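Local structure of putative lipase (Bacteroides thetaiotaomicron VPI-5482, 3BZW) at residues K47-F52 with K246-M251; T167-S172 with T220-M225; R171-F176 with Y238-P243; I214-V219 with A252-Y257. The protein is a putative lipase of the GDSL/SGNH hydrolase family that probably hydrolyses ester bonds, possibly including those of lysophospholipids. All blocks are in the same frame, centred on the assembly; numbering follows the deposited sequence.

Contact 1 (K47-F52 with K246-M251); sequences KKYWDF and KGQERM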
loop_
_atom_site.group_PDB
_atom_site.type_symbol
_atom_site.label_atom_id
_atom_site.label_comp_id
_atom_site.label_asym_id
_atom_site.label_seq_id
_atom_site.Cartn_x
_atom_site.Cartn_y
_atom_site.Cartn_z
ATOM N N LYS A 47 7.349 47.002 -0.119
ATOM C CA LYS A 47 8.114 47.065 1.121
ATOM C C LYS A 47 8.431 45.596 1.393
ATOM O O LYS A 47 7.518 44.775 1.522
ATOM C CB LYS A 47 7.265 47.655 2.248
ATOM C CG LYS A 47 8.003 47.825 3.568
ATOM C CD LYS A 47 7.145 48.578 4.574
ATOM C CE LYS A 47 7.874 48.776 5.892
ATOM N NZ LYS A 47 7.027 49.502 6.878
ATOM N N LYS A 48 9.718 45.267 1.461
ATOM C CA LYS A 48 10.145 43.883 1.663
ATOM C C LYS A 48 10.092 43.347 3.095
ATOM O O LYS A 48 10.137 44.107 4.066
ATOM C CB LYS A 48 11.548 43.685 1.074
ATOM C CG LYS A 48 11.583 43.706 -0.463
ATOM C CD LYS A 48 11.345 45.107 -1.042
ATOM C CE LYS A 48 11.278 45.080 -2.567
ATOM N NZ LYS A 48 11.138 46.452 -3.157
ATOM N N TYR A 49 10.007 42.024 3.208
ATOM C CA TYR A 49 9.907 41.370 4.506
ATOM C C TYR A 49 10.989 41.768 5.508
ATOM O O TYR A 49 10.703 41.922 6.696
ATOM C CB TYR A 49 9.867 39.844 4.322
ATOM C CG TYR A 49 11.148 39.215 3.818
ATOM C CD1 TYR A 49 12.113 38.748 4.710
ATOM C CD2 TYR A 49 11.386 39.065 2.452
ATOM C CE1 TYR A 49 13.284 38.141 4.255
ATOM C CE2 TYR A 49 12.558 38.462 1.985
ATOM C CZ TYR A 49 13.499 38.002 2.892
ATOM O OH TYR A 49 14.649 37.393 2.443
ATOM N N TRP A 50 12.223 41.944 5.048
ATOM C CA TRP A 50 13.292 42.327 5.964
ATOM C C TRP A 50 13.127 43.759 6.469
ATOM O O TRP A 50 13.683 44.132 7.504
ATOM C CB TRP A 50 14.668 42.152 5.309
ATOM C CG TRP A 50 14.743 42.576 3.876
ATOM C CD1 TRP A 50 14.676 41.767 2.776
ATOM C CD2 TRP A 50 14.884 43.909 3.384
ATOM N NE1 TRP A 50 14.768 42.514 1.628
ATOM C CE2 TRP A 50 14.896 43.835 1.972
ATOM C CE3 TRP A 50 15.003 45.165 3.997
ATOM C CZ2 TRP A 50 15.020 44.967 1.162
ATOM C CZ3 TRP A 50 15.127 46.294 3.188
ATOM C CH2 TRP A 50 15.134 46.183 1.784
ATOM N N ASP A 51 12.355 44.557 5.739
ATOM C CA ASP A 51 12.110 45.940 6.129
ATOM C C ASP A 51 11.115 45.941 7.295
ATOM O O ASP A 51 11.202 46.762 8.209
ATOM C CB ASP A 51 11.532 46.723 4.950
ATOM C CG ASP A 51 11.989 48.166 4.930
ATOM O OD1 ASP A 51 12.008 48.799 6.004
ATOM O OD2 ASP A 51 12.323 48.669 3.838
ATOM N N PHE A 52 10.165 45.011 7.255
ATOM C CA PHE A 52 9.179 44.891 8.321
ATOM C C PHE A 52 9.851 44.352 9.578
ATOM O O PHE A 52 9.537 44.777 10.691
ATOM C CB PHE A 52 8.048 43.953 7.901
ATOM C CG PHE A 52 7.058 44.581 6.968
ATOM C CD1 PHE A 52 6.145 45.524 7.435
ATOM C CD2 PHE A 52 7.032 44.227 5.622
ATOM C CE1 PHE A 52 5.213 46.111 6.576
ATOM C CE2 PHE A 52 6.104 44.805 4.749
ATOM C CZ PHE A 52 5.192 45.748 5.228
ATOM N N LYS A 246 1.550 43.646 0.745
ATOM C CA LYS A 246 0.670 42.873 1.620
ATOM C C LYS A 246 1.229 41.461 1.804
ATOM O O LYS A 246 1.196 40.916 2.907
ATOM C CB LYS A 246 -0.751 42.819 1.036
ATOM C CG LYS A 246 -1.812 42.252 1.993
ATOM C CD LYS A 246 -3.208 42.319 1.377
ATOM C CE LYS A 246 -4.281 41.845 2.354
ATOM N NZ LYS A 246 -4.395 42.742 3.542
ATOM N N GLY A 247 1.761 40.883 0.727
ATOM C CA GLY A 247 2.330 39.546 0.799
ATOM C C GLY A 247 3.634 39.529 1.577
ATOM O O GLY A 247 3.912 38.593 2.331
ATOM N N GLN A 248 4.437 40.572 1.387
ATOM C CA GLN A 248 5.717 40.703 2.081
ATOM C C GLN A 248 5.486 40.833 3.586
ATOM O O GLN A 248 6.282 40.345 4.390
ATOM C CB GLN A 248 6.468 41.939 1.574
ATOM C CG GLN A 248 7.035 41.822 0.163
ATOM C CD GLN A 248 8.264 40.924 0.085
ATOM O OE1 GLN A 248 8.906 40.639 1.095
ATOM N NE2 GLN A 248 8.601 40.489 -1.123
ATOM N N GLU A 249 4.396 41.495 3.966
ATOM C CA GLU A 249 4.090 41.675 5.376
ATOM C C GLU A 249 3.608 40.366 6.006
ATOM O O GLU A 249 3.945 40.065 7.151
ATOM C CB GLU A 249 3.052 42.793 5.559
ATOM C CG GLU A 249 2.636 43.013 7.010
ATOM C CD GLU A 249 2.123 44.422 7.285
ATOM O OE1 GLU A 249 1.498 45.025 6.388
ATOM O OE2 GLU A 249 2.334 44.920 8.414
ATOM N N ARG A 250 2.826 39.584 5.267
ATOM C CA ARG A 250 2.361 38.307 5.801
ATOM C C ARG A 250 3.586 37.399 5.943
ATOM O O ARG A 250 3.717 36.658 6.920
ATOM C CB ARG A 250 1.315 37.676 4.870
ATOM C CG ARG A 250 0.887 36.272 5.294
ATOM C CD ARG A 250 -0.507 35.906 4.805
ATOM N NE ARG A 250 -0.863 34.547 5.217
ATOM C CZ ARG A 250 -2.104 34.071 5.263
ATOM N NH1 ARG A 250 -3.134 34.841 4.925
ATOM N NH2 ARG A 250 -2.314 32.821 5.659
HETATM N N MSE A 251 4.491 37.480 4.973
HETATM C CA MSE A 251 5.727 36.694 5.002
HETATM C C MSE A 251 6.555 37.060 6.233
HETATM O O MSE A 251 7.015 36.188 6.975
HETATM C CB MSE A 251 6.559 36.972 3.747
HETATM C CG MSE A 251 6.050 36.297 2.485
HETATM SE SE MSE A 251 6.805 37.095 0.880
HETATM C CE MSE A 251 8.674 36.903 1.313
#
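Gln248 reaches from helix 245-258 into the backbone of Lys47, Lys48 and Tyr49, at the start of helix 49-57. Its CB rests on Lys47 O at 3.0 Å, a carbonyl oxygen buried without a polar partner in the model, and CG stays beside the same oxygen. A bend at chi2 (-74°) turns CD toward Lys48 CA. The tip, Gln248 OE1, then accepts from Tyr49 N at 2.8 Å with an N-H...O angle of 144°, Tyr49 N being the first amide after the N-cap residue, Lys48. The same OE1 lies at the edge of the tyrosine ring, 3.2 Å from Tyr49 CD2, and the amide is nearly coplanar with that ring. Beyond it, the selenomethionine methyl Met251 CE packs 3.7 Å from Tyr49 CD2. Phe52 is sandwiched: Glu249 CB sits over one face, 3.9 Å from the ring centroid in a CH-pi contact, and Lys47 CD covers the opposite face. An alanine in place of Phe52 would probably open a gap between Glu249 and the lysine chain, and loosen both. Lys47 NZ goes on to a salt bridge with Glu55, and Phe266 of the second subunit packs on Glu249. Tyr49 and Met251 both touch Phe95 of strand 91-95, which places this helix pair against the central parallel sheet.

Contact 2 (T167-S172 with T220-M225); sequences TPLHRS and TGMNPM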
loop_
_atom_site.group_PDB
_atom_site.type_symbol
_atom_site.label_atom_id
_atom_site.label_comp_id
_atom_site.label_asym_id
_atom_site.label_seq_id
_atom_site.Cartn_x
_atom_site.Cartn_y
_atom_site.Cartn_z
ATOM N N THR A 167 12.175 27.726 2.184
ATOM C CA THR A 167 11.732 27.111 0.943
ATOM C C THR A 167 11.017 28.144 0.073
ATOM O O THR A 167 10.395 29.080 0.579
ATOM C CB THR A 167 10.770 25.922 1.196
ATOM O OG1 THR A 167 9.719 26.324 2.083
ATOM C CG2 THR A 167 11.527 24.742 1.801
ATOM N N PRO A 168 11.104 27.985 -1.254
ATOM C CA PRO A 168 10.474 28.890 -2.220
ATOM C C PRO A 168 8.954 28.936 -2.046
ATOM O O PRO A 168 8.338 27.952 -1.627
ATOM C CB PRO A 168 10.877 28.291 -3.567
ATOM C CG PRO A 168 12.194 27.618 -3.267
ATOM C CD PRO A 168 11.913 26.961 -1.936
ATOM N N LEU A 169 8.358 30.080 -2.371
ATOM C CA LEU A 169 6.910 30.261 -2.250
ATOM C C LEU A 169 6.170 29.670 -3.444
ATOM O O LEU A 169 6.754 29.498 -4.511
ATOM C CB LEU A 169 6.569 31.752 -2.175
ATOM C CG LEU A 169 7.256 32.589 -1.096
ATOM C CD1 LEU A 169 6.863 34.053 -1.258
ATOM C CD2 LEU A 169 6.863 32.067 0.277
ATOM N N HIS A 170 4.888 29.359 -3.256
ATOM C CA HIS A 170 4.077 28.851 -4.356
ATOM C C HIS A 170 4.096 29.987 -5.372
ATOM O O HIS A 170 4.252 31.151 -5.003
ATOM C CB HIS A 170 2.643 28.553 -3.898
ATOM C CG HIS A 170 2.475 27.184 -3.311
ATOM N ND1 HIS A 170 2.894 26.861 -2.039
ATOM C CD2 HIS A 170 1.988 26.040 -3.848
ATOM C CE1 HIS A 170 2.673 25.577 -1.816
ATOM N NE2 HIS A 170 2.125 25.055 -2.898
ATOM N N ARG A 171 3.932 29.656 -6.646
ATOM C CA ARG A 171 4.015 30.670 -7.688
ATOM C C ARG A 171 3.062 30.429 -8.842
ATOM O O ARG A 171 2.761 29.288 -9.176
ATOM C CB ARG A 171 5.441 30.691 -8.230
ATOM C CG ARG A 171 5.950 29.299 -8.593
ATOM C CD ARG A 171 7.332 29.355 -9.212
ATOM N NE ARG A 171 7.282 29.946 -10.541
ATOM C CZ ARG A 171 8.298 30.576 -11.117
ATOM N NH1 ARG A 171 9.454 30.700 -10.478
ATOM N NH2 ARG A 171 8.153 31.085 -12.331
ATOM N N SER A 172 2.606 31.512 -9.463
ATOM C CA SER A 172 1.710 31.394 -10.601
ATOM C C SER A 172 2.322 32.091 -11.815
ATOM O O SER A 172 3.525 32.360 -11.843
ATOM C CB SER A 172 0.329 31.970 -10.273
ATOM O OG SER A 172 -0.584 31.694 -11.325
ATOM N N THR A 220 3.586 30.199 5.134
ATOM C CA THR A 220 3.118 31.543 4.782
ATOM C C THR A 220 1.626 31.470 4.447
ATOM O O THR A 220 0.895 32.455 4.582
ATOM C CB THR A 220 3.855 32.120 3.549
ATOM O OG1 THR A 220 3.630 31.274 2.416
ATOM C CG2 THR A 220 5.348 32.221 3.816
ATOM N N GLY A 221 1.186 30.295 4.005
ATOM C CA GLY A 221 -0.209 30.106 3.652
ATOM C C GLY A 221 -0.593 30.895 2.412
ATOM O O GLY A 221 -1.769 31.141 2.164
HETATM N N MSE A 222 0.402 31.291 1.628
HETATM C CA MSE A 222 0.158 32.071 0.417
HETATM C C MSE A 222 0.290 31.240 -0.860
HETATM O O MSE A 222 1.386 30.807 -1.214
HETATM C CB MSE A 222 1.126 33.264 0.367
HETATM C CG MSE A 222 0.829 34.355 1.394
HETATM SE SE MSE A 222 2.315 35.578 1.722
HETATM C CE MSE A 222 2.924 35.812 -0.106
ATOM N N ASN A 223 -0.827 31.034 -1.556
ATOM C CA ASN A 223 -0.829 30.257 -2.797
ATOM C C ASN A 223 -1.492 31.042 -3.928
ATOM O O ASN A 223 -2.720 31.135 -3.991
ATOM C CB ASN A 223 -1.585 28.940 -2.586
ATOM C CG ASN A 223 -1.429 27.978 -3.752
ATOM O OD1 ASN A 223 -0.996 28.363 -4.842
ATOM N ND2 ASN A 223 -1.793 26.720 -3.528
ATOM N N PRO A 224 -0.688 31.607 -4.847
ATOM C CA PRO A 224 -1.242 32.376 -5.965
ATOM C C PRO A 224 -2.081 31.537 -6.938
ATOM O O PRO A 224 -2.740 32.082 -7.823
ATOM C CB PRO A 224 0.003 32.988 -6.614
ATOM C CG PRO A 224 1.047 31.942 -6.376
ATOM C CD PRO A 224 0.781 31.524 -4.939
HETATM N N MSE A 225 -2.057 30.215 -6.772
HETATM C CA MSE A 225 -2.847 29.342 -7.632
HETATM C C MSE A 225 -4.320 29.438 -7.237
HETATM O O MSE A 225 -5.197 28.983 -7.963
HETATM C CB MSE A 225 -2.352 27.893 -7.539
HETATM C CG MSE A 225 -0.995 27.659 -8.187
HETATM SE SE MSE A 225 -0.905 28.170 -10.072
HETATM C CE MSE A 225 -1.821 26.637 -10.827
HETATM O O HOH W 1 3.946 29.777 -0.515
HETATM O O HOH W 2 -3.152 31.997 -10.489
#
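His170 and Pro224 meet where two irregular loops of the alpha/beta SGNH hydrolase fold run side by side, one following strand 162-166 and the other following helix 216-219; the touching parts run 17° apart. The proline ring lies against the other loop. Pro224 CD lies 3.7 Å from His170 CB, and Pro224 CG sits 3.5 Å from Arg171 CA. An Asx turn shapes the loop here: Asn223 OD1 accepts from Met225 N at 2.9 Å, the donor standing above the carbonyl plane. With Asn223 CG anti to the backbone N (chi1 -170°), CG comes near His170 CD2; the amide and imidazole planes are 38° apart. Asn223 ND2 bonds to Trp209 O of the second subunit, and His170 NE2 has weak bonds to that subunit, so the joint also borders the assembly interface. At the other end Leu169 CD2 touches Thr220 CG2 at 3.9 Å, the two side chains crossing at about a right angle. No direct polar bond joins 167-172 to 220-225; two waters do that work. One water accepts from His170 N at 2.9 Å and donates to Met222 O at 2.8 Å, with a weak third link to Thr220 OG1. The second water lies 2.7 Å from Ser172 OG and donates to Pro224 O at the same 2.7 Å.

Contact 3 (R171-F176 with Y238-P243); sequences RSLANF and YDRLHP. With ACT (acetate ion), chain G.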
loop_
_atom_site.group_PDB
_atom_site.type_symbol
_atom_site.label_atom_id
_atom_site.label_comp_id
_atom_site.label_asym_id
_atom_site.label_seq_id
_atom_site.Cartn_x
_atom_site.Cartn_y
_atom_site.Cartn_z
ATOM N N ARG A 171 3.932 29.656 -6.646
ATOM C CA ARG A 171 4.015 30.670 -7.688
ATOM C C ARG A 171 3.062 30.429 -8.842
ATOM O O ARG A 171 2.761 29.288 -9.176
ATOM C CB ARG A 171 5.441 30.691 -8.230
ATOM C CG ARG A 171 5.950 29.299 -8.593
ATOM C CD ARG A 171 7.332 29.355 -9.212
ATOM N NE ARG A 171 7.282 29.946 -10.541
ATOM C CZ ARG A 171 8.298 30.576 -11.117
ATOM N NH1 ARG A 171 9.454 30.700 -10.478
ATOM N NH2 ARG A 171 8.153 31.085 -12.331
ATOM N N SER A 172 2.606 31.512 -9.463
ATOM C CA SER A 172 1.710 31.394 -10.601
ATOM C C SER A 172 2.322 32.091 -11.815
ATOM O O SER A 172 3.525 32.360 -11.843
ATOM C CB SER A 172 0.329 31.970 -10.273
ATOM O OG SER A 172 -0.584 31.694 -11.325
ATOM N N LEU A 173 1.500 32.389 -12.815
ATOM C CA LEU A 173 1.988 32.999 -14.047
ATOM C C LEU A 173 2.706 34.336 -13.898
ATOM O O LEU A 173 2.418 35.125 -13.002
ATOM C CB LEU A 173 0.830 33.147 -15.042
ATOM C CG LEU A 173 -0.243 34.192 -14.728
ATOM C CD1 LEU A 173 0.175 35.535 -15.301
ATOM C CD2 LEU A 173 -1.569 33.764 -15.333
ATOM N N ALA A 174 3.656 34.574 -14.796
ATOM C CA ALA A 174 4.416 35.819 -14.816
ATOM C C ALA A 174 4.799 36.117 -16.262
ATOM O O ALA A 174 5.323 35.256 -16.967
ATOM C CB ALA A 174 5.669 35.705 -13.951
ATOM N N ASN A 175 4.526 37.339 -16.698
ATOM C CA ASN A 175 4.837 37.758 -18.057
ATOM C C ASN A 175 5.572 39.093 -17.987
ATOM O O ASN A 175 4.969 40.124 -17.696
ATOM C CB ASN A 175 3.537 37.881 -18.864
ATOM C CG ASN A 175 3.749 38.502 -20.236
ATOM O OD1 ASN A 175 4.778 38.291 -20.876
ATOM N ND2 ASN A 175 2.759 39.260 -20.699
ATOM N N PHE A 176 6.877 39.063 -18.245
ATOM C CA PHE A 176 7.702 40.269 -18.180
ATOM C C PHE A 176 8.274 40.689 -19.532
ATOM O O PHE A 176 9.363 41.266 -19.603
ATOM C CB PHE A 176 8.854 40.054 -17.194
ATOM C CG PHE A 176 8.410 39.614 -15.825
ATOM C CD1 PHE A 176 7.616 40.443 -15.036
ATOM C CD2 PHE A 176 8.777 38.366 -15.328
ATOM C CE1 PHE A 176 7.192 40.031 -13.770
ATOM C CE2 PHE A 176 8.359 37.946 -14.062
ATOM C CZ PHE A 176 7.564 38.781 -13.282
ATOM N N TYR A 238 -0.256 40.217 -14.887
ATOM C CA TYR A 238 1.071 39.922 -15.413
ATOM C C TYR A 238 2.117 39.385 -14.438
ATOM O O TYR A 238 3.174 38.916 -14.867
ATOM C CB TYR A 238 1.631 41.187 -16.073
ATOM C CG TYR A 238 0.717 41.777 -17.126
ATOM C CD1 TYR A 238 0.813 41.392 -18.465
ATOM C CD2 TYR A 238 -0.270 42.698 -16.776
ATOM C CE1 TYR A 238 -0.060 41.920 -19.434
ATOM C CE2 TYR A 238 -1.141 43.225 -17.728
ATOM C CZ TYR A 238 -1.032 42.835 -19.052
ATOM O OH TYR A 238 -1.897 43.369 -19.984
ATOM N N ASP A 239 1.849 39.461 -13.140
ATOM C CA ASP A 239 2.834 38.996 -12.172
ATOM C C ASP A 239 2.229 38.339 -10.940
ATOM O O ASP A 239 1.902 39.011 -9.960
ATOM C CB ASP A 239 3.727 40.163 -11.736
ATOM C CG ASP A 239 4.955 39.700 -10.968
ATOM O OD1 ASP A 239 4.990 38.520 -10.556
ATOM O OD2 ASP A 239 5.881 40.516 -10.773
ATOM N N ARG A 240 2.091 37.018 -11.002
ATOM C CA ARG A 240 1.552 36.241 -9.896
ATOM C C ARG A 240 2.704 35.457 -9.275
ATOM O O ARG A 240 2.504 34.393 -8.683
ATOM C CB ARG A 240 0.461 35.289 -10.399
ATOM C CG ARG A 240 -0.677 36.002 -11.111
ATOM C CD ARG A 240 -1.802 35.051 -11.482
ATOM N NE ARG A 240 -2.774 35.705 -12.355
ATOM C CZ ARG A 240 -3.866 35.120 -12.830
ATOM N NH1 ARG A 240 -4.137 33.859 -12.513
ATOM N NH2 ARG A 240 -4.686 35.795 -13.628
ATOM N N LEU A 241 3.911 36.003 -9.428
ATOM C CA LEU A 241 5.134 35.398 -8.898
ATOM C C LEU A 241 5.675 36.204 -7.717
ATOM O O LEU A 241 5.948 35.656 -6.650
ATOM C CB LEU A 241 6.208 35.322 -9.995
ATOM C CG LEU A 241 7.663 35.045 -9.578
ATOM C CD1 LEU A 241 7.775 33.650 -8.962
ATOM C CD2 LEU A 241 8.578 35.164 -10.794
ATOM N N HIS A 242 5.821 37.511 -7.908
ATOM C CA HIS A 242 6.341 38.363 -6.845
ATOM C C HIS A 242 5.263 38.899 -5.909
ATOM O O HIS A 242 4.272 39.487 -6.346
ATOM C CB HIS A 242 7.118 39.542 -7.437
ATOM C CG HIS A 242 8.200 39.137 -8.389
ATOM N ND1 HIS A 242 8.139 39.398 -9.741
ATOM C CD2 HIS A 242 9.382 38.509 -8.180
ATOM C CE1 HIS A 242 9.238 38.953 -10.323
ATOM N NE2 HIS A 242 10.009 38.411 -9.398
ATOM N N PRO A 243 5.442 38.689 -4.598
ATOM C CA PRO A 243 4.472 39.170 -3.615
ATOM C C PRO A 243 4.444 40.702 -3.596
ATOM O O PRO A 243 5.456 41.353 -3.895
ATOM C CB PRO A 243 5.011 38.610 -2.300
ATOM C CG PRO A 243 5.713 37.356 -2.723
ATOM C CD PRO A 243 6.435 37.804 -3.965
HETATM C C ACT G . 12.975 36.402 -9.150
HETATM O O ACT G . 12.386 36.957 -10.061
HETATM O OXT ACT G . 14.172 36.584 -9.003
HETATM C CH3 ACT G . 12.224 35.506 -8.198
HETATM O O HOH W 2 -3.152 31.997 -10.489
#
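Residues 171-176 and 238-243 are joined by three backbone hydrogen bonds around a single bridge, Ala174 with Asp239: Ser172 N to Arg240 O, Arg240 N to Leu173 O at 2.8 Å, and Asn175 N to Tyr238 O, also 2.8 Å and the straightest at 170°. Tyr238 and Asp239 form a classic beta bulge facing Asp235. Leu173 CD2 sits above the centre of the Arg240 guanidinium, 3.7 Å from Arg240 CZ, while Arg240 NE bonds to Ala236 O. Phe176 presents its edge to the carboxylate, with Phe176 CE1 3.3 Å from Asp239 OD2, and its CZ lies 3.4 Å from His242 CE1. Asp239 is gripped from several directions. Its OD1 takes Leu241 N in an Asx turn and His242 N as well, the wider Asx motif. Its OD2 receives His242 ND1 at 2.7 Å on the syn lone pair, only 3° out of the imidazole plane; Tyr42 OH also bonds to OD2. An alanine here would probably leave His242 ND1 and two backbone N-H groups without their acceptor, and the imidazole freer to turn. Asp239 and His242 match the DxxH motif of SGNH hydrolases. With His242 NE2 donating at 2.9 Å to an oxygen of acetate, probably from the crystallisation liquor, the bonds are consistent with a carboxylate that orients the imidazole toward the substrate pocket, as in relatives.

Contact 4 (I214-V219 with A252-Y257); sequences IDFNAV and ARTLMY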
loop_
_atom_site.group_PDB
_atom_site.type_symbol
_atom_site.label_atom_id
_atom_site.label_comp_id
_atom_site.label_asym_id
_atom_site.label_seq_id
_atom_site.Cartn_x
_atom_site.Cartn_y
_atom_site.Cartn_z
ATOM N N ILE A 214 13.007 26.449 7.388
ATOM C CA ILE A 214 11.663 26.916 7.683
ATOM C C ILE A 214 10.907 26.690 6.373
ATOM O O ILE A 214 11.269 27.247 5.337
ATOM C CB ILE A 214 11.651 28.417 8.064
ATOM C CG1 ILE A 214 12.342 28.602 9.420
ATOM C CG2 ILE A 214 10.216 28.942 8.122
ATOM C CD1 ILE A 214 12.364 30.031 9.909
ATOM N N ASP A 215 9.880 25.848 6.417
ATOM C CA ASP A 215 9.114 25.525 5.219
ATOM C C ASP A 215 8.148 26.645 4.854
ATOM O O ASP A 215 6.927 26.498 4.955
ATOM C CB ASP A 215 8.363 24.207 5.426
ATOM C CG ASP A 215 7.851 23.612 4.123
ATOM O OD1 ASP A 215 8.186 24.147 3.043
ATOM O OD2 ASP A 215 7.119 22.605 4.178
ATOM N N PHE A 216 8.727 27.760 4.424
ATOM C CA PHE A 216 8.003 28.960 4.029
ATOM C C PHE A 216 6.911 28.647 3.007
ATOM O O PHE A 216 5.824 29.232 3.044
ATOM C CB PHE A 216 9.002 29.966 3.447
ATOM C CG PHE A 216 8.836 31.364 3.970
ATOM C CD1 PHE A 216 8.569 31.595 5.318
ATOM C CD2 PHE A 216 8.988 32.459 3.122
ATOM C CE1 PHE A 216 8.458 32.888 5.814
ATOM C CE2 PHE A 216 8.878 33.760 3.608
ATOM C CZ PHE A 216 8.613 33.975 4.957
ATOM N N ASN A 217 7.213 27.723 2.100
ATOM C CA ASN A 217 6.280 27.303 1.059
ATOM C C ASN A 217 4.917 26.969 1.654
ATOM O O ASN A 217 3.877 27.280 1.067
ATOM C CB ASN A 217 6.849 26.084 0.332
ATOM C CG ASN A 217 5.948 25.594 -0.786
ATOM O OD1 ASN A 217 5.134 24.691 -0.591
ATOM N ND2 ASN A 217 6.085 26.194 -1.966
ATOM N N ALA A 218 4.919 26.344 2.826
ATOM C CA ALA A 218 3.665 25.986 3.474
ATOM C C ALA A 218 3.192 26.977 4.543
ATOM O O ALA A 218 2.048 27.419 4.505
ATOM C CB ALA A 218 3.776 24.590 4.087
ATOM N N VAL A 219 4.066 27.333 5.483
ATOM C CA VAL A 219 3.659 28.215 6.578
ATOM C C VAL A 219 3.176 29.627 6.264
ATOM O O VAL A 219 2.418 30.198 7.052
ATOM C CB VAL A 219 4.746 28.290 7.677
ATOM C CG1 VAL A 219 4.962 26.899 8.269
ATOM C CG2 VAL A 219 6.046 28.845 7.114
ATOM N N ALA A 252 6.741 38.360 6.441
ATOM C CA ALA A 252 7.523 38.859 7.570
ATOM C C ALA A 252 6.910 38.464 8.906
ATOM O O ALA A 252 7.613 38.028 9.823
ATOM C CB ALA A 252 7.657 40.382 7.482
ATOM N N ARG A 253 5.594 38.605 9.020
ATOM C CA ARG A 253 4.925 38.255 10.265
ATOM C C ARG A 253 5.048 36.752 10.521
ATOM O O ARG A 253 5.179 36.309 11.667
ATOM C CB ARG A 253 3.452 38.658 10.209
ATOM C CG ARG A 253 2.852 38.886 11.578
ATOM C CD ARG A 253 3.374 40.175 12.185
ATOM N NE ARG A 253 3.210 40.180 13.634
ATOM C CZ ARG A 253 3.536 41.201 14.418
ATOM N NH1 ARG A 253 4.041 42.312 13.893
ATOM N NH2 ARG A 253 3.367 41.107 15.732
ATOM N N THR A 254 5.003 35.970 9.449
ATOM C CA THR A 254 5.129 34.519 9.563
ATOM C C THR A 254 6.535 34.221 10.062
ATOM O O THR A 254 6.733 33.470 11.016
ATOM C CB THR A 254 4.931 33.836 8.192
ATOM O OG1 THR A 254 3.586 34.047 7.747
ATOM C CG2 THR A 254 5.201 32.338 8.284
ATOM N N LEU A 255 7.508 34.839 9.410
ATOM C CA LEU A 255 8.914 34.662 9.747
ATOM C C LEU A 255 9.176 35.050 11.201
ATOM O O LEU A 255 9.928 34.378 11.911
ATOM C CB LEU A 255 9.756 35.518 8.796
ATOM C CG LEU A 255 11.225 35.184 8.562
ATOM C CD1 LEU A 255 11.404 33.688 8.345
ATOM C CD2 LEU A 255 11.709 35.973 7.345
HETATM N N MSE A 256 8.544 36.130 11.647
HETATM C CA MSE A 256 8.727 36.592 13.013
HETATM C C MSE A 256 8.448 35.502 14.041
HETATM O O MSE A 256 9.242 35.284 14.955
HETATM C CB MSE A 256 7.830 37.795 13.297
HETATM C CG MSE A 256 8.064 38.406 14.666
HETATM SE SE MSE A 256 7.021 40.018 14.945
HETATM C CE MSE A 256 6.288 39.590 16.672
ATOM N N TYR A 257 7.327 34.807 13.892
ATOM C CA TYR A 257 6.982 33.758 14.844
ATOM C C TYR A 257 7.652 32.414 14.584
ATOM O O TYR A 257 7.839 31.626 15.509
ATOM C CB TYR A 257 5.463 33.621 14.919
ATOM C CG TYR A 257 4.854 34.840 15.565
ATOM C CD1 TYR A 257 4.900 35.011 16.948
ATOM C CD2 TYR A 257 4.324 35.872 14.790
ATOM C CE1 TYR A 257 4.439 36.183 17.543
ATOM C CE2 TYR A 257 3.866 37.045 15.374
ATOM C CZ TYR A 257 3.927 37.196 16.747
ATOM O OH TYR A 257 3.493 38.362 17.321
HETATM O O HOH W 3 1.835 32.160 8.860
#
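Phe216 and Leu255 belong to the apolar, waterless side of a contact between segment 214-219, the end of strand 213-214 and helix 216-219, and helix 245-258. Phe216 CE1 lies 4.0 Å from Leu255 CD1 and 4.1 Å from Thr254 CG2, both methyls approaching the ring obliquely. Ile214 CD1 approaches the same leucine methyl at 4.1 Å, its side chain crossing that of Leu255 at about a right angle. All of this is side-chain contact, for the backbones stand well apart: Phe216 CA and Leu255 CA are 8.1 Å from each other. On the other flank Val219 CG2 and Thr254 CG2 still meet at 3.8 Å, yet Val219 is partly exposed and a water enters, donating to Val219 O at 2.7 Å and to Thr254 OG1 at 2.8 Å. That hydroxyl is also bonded to Arg250 O one turn back in its own helix. Around the apolar side, Phe95 meets the Phe216 ring edge-to-face, and Val164 and Leu166 pack on Ile214, so the contact sits against strands 91-95 and 162-166 of the parallel sheet.

How the contacts relate
Helix 245-258 carries contacts 1 and 4, whose centres lie 11 Å apart; Met251 O meets Phe216 CZ at 3.4 Å between them. Contacts 2 and 3, also 11 Å apart between centres, share Arg171, Ser172 and one bridging water. The two groups are joined, among others, by Arg250 NE, 2.8 Å from Thr220 O, by Thr167 OG1, 2.8 Å from Asp215 OD1, and by Pro243, whose CG lies 3.8 Å from Met251 SE. Only contact 3 bonds the acetate, through His242 NE2; the ion also bonds to Ser35 N, Gly68 N and Asn99 ND2, a set consistent with the oxyanion hole of SGNH hydrolases. Contacts 3 and 4 do not touch: centres about 20 Å apart, nearest atoms about 6 Å.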